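Local coordinates for protein choline dehydrogenase and related flavoproteins (Aspergillus oryzae, PDB 3Q9T) that oxidises formate as a flavoprotein oxidase of the glucose-methanol-choline family, with 8-formyl-FAD at its catalytic site, at residues L304-P308 with I549-I554. Sequence-based numbering, arbitrary orientation.
Sequences LMDHP and IPDCRI. With FAY ([(2R,3S,4R,5R)-5-(6-amino-9H-purin-9-yl)-3,4-dihydroxytetrahydrofuran-2-yl]methyl (2R,3S,4S)-5-(8-formyl-7-methyl-2,4-dioxo-3,4-dihydrobenzo[g]pteridin-10(2H)-yl)-2,3,4-trihydroxypentyl dihydrogen diphosphate), chain D.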
loop_
_atom_site.group_PDB
_atom_site.type_symbol
_atom_site.label_atom_id
_atom_site.label_comp_id
_atom_site.label_asym_id
_atom_site.label_seq_id
_atom_site.Cartn_x
_atom_site.Cartn_y
_atom_site.Cartn_z
ATOM N N LEU A 304 -19.484 0.787 5.529
ATOM C CA LEU A 304 -18.396 0.318 6.374
ATOM C C LEU A 304 -17.745 1.532 7.051
ATOM O O LEU A 304 -17.216 2.416 6.371
ATOM C CB LEU A 304 -17.378 -0.431 5.531
ATOM C CG LEU A 304 -16.043 -0.689 6.203
ATOM C CD1 LEU A 304 -16.271 -1.641 7.355
ATOM C CD2 LEU A 304 -15.038 -1.233 5.203
ATOM N N MET A 305 -17.801 1.588 8.383
ATOM C CA MET A 305 -17.180 2.693 9.125
ATOM C C MET A 305 -16.272 2.166 10.231
ATOM O O MET A 305 -16.647 1.249 10.977
ATOM C CB MET A 305 -18.232 3.631 9.725
ATOM C CG MET A 305 -17.677 4.994 10.104
ATOM S SD MET A 305 -17.459 6.083 8.665
ATOM C CE MET A 305 -16.606 7.436 9.467
ATOM N N ASP A 306 -15.077 2.741 10.322
ATOM C CA ASP A 306 -14.079 2.296 11.287
ATOM C C ASP A 306 -13.421 3.549 11.873
ATOM O O ASP A 306 -13.653 4.659 11.382
ATOM C CB ASP A 306 -13.059 1.403 10.574
ATOM C CG ASP A 306 -12.113 0.656 11.535
ATOM O OD1 ASP A 306 -12.255 0.763 12.760
ATOM O OD2 ASP A 306 -11.219 -0.060 11.043
ATOM N N HIS A 307 -12.612 3.379 12.916
ATOM C CA HIS A 307 -11.846 4.493 13.478
ATOM C C HIS A 307 -10.427 4.483 12.918
ATOM O O HIS A 307 -9.740 3.469 13.036
ATOM C CB HIS A 307 -11.708 4.335 14.988
ATOM C CG HIS A 307 -12.977 4.533 15.758
ATOM N ND1 HIS A 307 -13.312 3.745 16.835
ATOM C CD2 HIS A 307 -13.971 5.445 15.633
ATOM C CE1 HIS A 307 -14.464 4.153 17.335
ATOM N NE2 HIS A 307 -14.882 5.188 16.630
ATOM N N PRO A 308 -9.956 5.613 12.358
ATOM C CA PRO A 308 -8.545 5.620 11.953
ATOM C C PRO A 308 -7.704 5.890 13.194
ATOM O O PRO A 308 -8.188 6.558 14.105
ATOM C CB PRO A 308 -8.468 6.805 10.992
ATOM C CG PRO A 308 -9.497 7.765 11.530
ATOM C CD PRO A 308 -10.573 6.947 12.222
ATOM N N ILE A 549 -20.910 4.513 14.574
ATOM C CA ILE A 549 -19.838 3.876 15.358
ATOM C C ILE A 549 -19.660 4.549 16.729
ATOM O O ILE A 549 -19.616 5.765 16.825
ATOM C CB ILE A 549 -18.496 3.873 14.578
ATOM C CG1 ILE A 549 -17.476 2.949 15.258
ATOM C CG2 ILE A 549 -17.971 5.308 14.424
ATOM C CD1 ILE A 549 -16.089 2.903 14.535
ATOM N N PRO A 550 -19.601 3.749 17.802
ATOM C CA PRO A 550 -19.434 4.311 19.153
ATOM C C PRO A 550 -18.140 5.124 19.299
ATOM O O PRO A 550 -17.249 5.017 18.450
ATOM C CB PRO A 550 -19.398 3.063 20.052
ATOM C CG PRO A 550 -20.185 2.024 19.282
ATOM C CD PRO A 550 -19.933 2.309 17.821
ATOM N N ASP A 551 -18.031 5.902 20.377
ATOM C CA ASP A 551 -16.947 6.886 20.520
ATOM C C ASP A 551 -15.694 6.290 21.188
ATOM O O ASP A 551 -15.010 6.953 21.967
ATOM C CB ASP A 551 -17.452 8.093 21.321
ATOM C CG ASP A 551 -18.903 8.439 20.994
ATOM O OD1 ASP A 551 -19.149 9.389 20.217
ATOM O OD2 ASP A 551 -19.806 7.739 21.489
ATOM N N CYS A 552 -15.387 5.037 20.875
ATOM C CA CYS A 552 -14.410 4.312 21.656
ATOM C C CYS A 552 -14.327 2.909 21.114
ATOM O O CYS A 552 -15.090 2.556 20.213
ATOM C CB CYS A 552 -14.895 4.244 23.093
ATOM S SG CYS A 552 -16.566 3.569 23.201
ATOM N N ARG A 553 -13.399 2.127 21.664
ATOM C CA ARG A 553 -13.279 0.699 21.377
ATOM C C ARG A 553 -14.634 -0.011 21.545
ATOM O O ARG A 553 -15.325 0.168 22.541
ATOM C CB ARG A 553 -12.214 0.086 22.294
ATOM C CG ARG A 553 -10.838 0.695 22.054
ATOM C CD ARG A 553 -9.740 -0.009 22.835
ATOM N NE ARG A 553 -8.405 0.496 22.488
ATOM C CZ ARG A 553 -7.280 -0.173 22.708
ATOM N NH1 ARG A 553 -7.336 -1.372 23.275
ATOM N NH2 ARG A 553 -6.099 0.346 22.368
ATOM N N ILE A 554 -15.000 -0.839 20.579
ATOM C CA ILE A 554 -16.419 -1.145 20.382
ATOM C C ILE A 554 -16.955 -2.481 20.888
ATOM O O ILE A 554 -18.137 -2.742 20.717
ATOM C CB ILE A 554 -16.770 -1.058 18.877
ATOM C CG1 ILE A 554 -16.039 -2.179 18.117
ATOM C CG2 ILE A 554 -16.395 0.324 18.338
ATOM C CD1 ILE A 554 -16.451 -2.352 16.659
HETATM P P FAY D . -18.242 -9.579 15.863
HETATM N N1 FAY D . -12.852 -3.725 20.750
HETATM C C2 FAY D . -12.811 -3.339 22.088
HETATM O O2 FAY D . -13.846 -3.051 22.677
HETATM N N3 FAY D . -11.742 -3.721 22.871
HETATM C C4 FAY D . -10.528 -3.937 22.269
HETATM O O4 FAY D . -9.511 -3.545 22.872
HETATM N N5 FAY D . -9.350 -4.559 20.289
HETATM C C6 FAY D . -8.201 -5.675 18.570
HETATM C C7 FAY D . -8.184 -6.417 17.402
HETATM C C8 FAY D . -9.387 -6.691 16.743
HETATM O O8 FAY D . -10.397 -8.061 15.134
HETATM C C9 FAY D . -10.600 -6.318 17.338
HETATM P PA FAY D . -16.302 -11.516 15.161
HETATM C "C1'" FAY D . -13.168 -5.309 18.352
HETATM C C10 FAY D . -11.716 -4.195 20.133
HETATM N N10 FAY D . -11.809 -4.945 18.957
HETATM N N1A FAY D . -17.354 -19.360 7.614
HETATM O O1A FAY D . -15.099 -11.421 14.283
HETATM C C1B FAY D . -16.505 -16.426 11.885
HETATM O O1P FAY D . -19.145 -10.560 16.570
HETATM C "C2'" FAY D . -13.784 -6.557 19.025
HETATM O "O2'" FAY D . -12.781 -7.501 19.146
HETATM C C2A FAY D . -17.414 -19.758 8.936
HETATM O O2A FAY D . -15.992 -11.479 16.627
HETATM C C2B FAY D . -15.182 -15.851 12.357
HETATM O O2B FAY D . -14.155 -16.821 12.458
HETATM O O2P FAY D . -19.049 -8.556 15.084
HETATM C "C3'" FAY D . -15.075 -7.252 18.481
HETATM O "O3'" FAY D . -15.069 -8.678 18.522
HETATM N N3A FAY D . -17.158 -18.853 9.954
HETATM C C3B FAY D . -15.561 -15.311 13.719
HETATM O O3B FAY D . -15.524 -16.367 14.646
HETATM O O3P FAY D . -17.329 -10.356 14.786
HETATM C "C4'" FAY D . -15.495 -6.850 17.089
HETATM O "O4'" FAY D . -15.491 -5.425 17.082
HETATM C C4A FAY D . -16.852 -17.567 9.648
HETATM C C4B FAY D . -17.008 -14.917 13.558
HETATM O O4B FAY D . -17.470 -15.522 12.362
HETATM C C4X FAY D . -10.525 -4.170 20.881
HETATM C "C5'" FAY D . -16.887 -7.432 16.743
HETATM O "O5'" FAY D . -17.167 -8.836 16.853
HETATM C C5A FAY D . -16.796 -17.146 8.323
HETATM C C5B FAY D . -17.170 -13.410 13.509
HETATM O O5B FAY D . -17.049 -12.921 14.822
HETATM C C5X FAY D . -9.392 -5.123 19.033
HETATM C C6A FAY D . -17.043 -18.050 7.292
HETATM N N6A FAY D . -16.891 -17.670 6.015
HETATM N N7A FAY D . -16.480 -15.834 8.316
HETATM C C7M FAY D . -6.845 -6.740 16.784
HETATM C C8A FAY D . -16.345 -15.407 9.589
HETATM C C8M FAY D . -9.390 -7.786 15.747
HETATM C C9A FAY D . -10.621 -5.490 18.458
HETATM N N9A FAY D . -16.565 -16.467 10.419
#
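The imidazole of H307 rests with one face on the terminal methyl of I549. Atom CD1 of I549 sits 3.4 Å from the ring centroid and 11° off the ring normal, a CH-pi contact. I549 can deliver that methyl because its chain is fully extended: CG1 lies anti to the backbone N (chi1 -168°) and chi2 is also trans, while the CG2 branch comes near NE2 of H307 and also touches CG of M305 at 4.3 Å. Beta-branching thus lets one isoleucine press its delta methyl on the ring while its gamma methyl reaches M305.

The nitrogens at the edge of the imidazole meet polar partners. In the ring plane, NE2 of H307 donates to the carbonyl O of P550 at 3.0 Å, but the N-H...O angle of 121° makes this bond weak. The carbonyl O of C552 also lies at that edge, 3.4 Å from CE1 of H307. ND1 of H307 is hydrogen-bonded to H510, whose ring stands roughly perpendicular. Just before the histidine, OD1 of D306 accepts a hydrogen bond from the backbone N of H307 at 2.6 Å, met from above the carboxylate plane, and its OD2 bonds T507.

The loop 549-554 then runs on to the flavin: NH1 of R553 donates to O4 of FAY at 3.1 Å, and a salt bridge to D395 holds its NH2. Histidine suits this buried junction by offering an apolar face and two nitrogens; the methyl and H510 probably set its tilt more than the weak carbonyl bond. H510 and R553 touch, consistent with the enzyme's catalytic His-Arg pair, so H307 probably helps position H510.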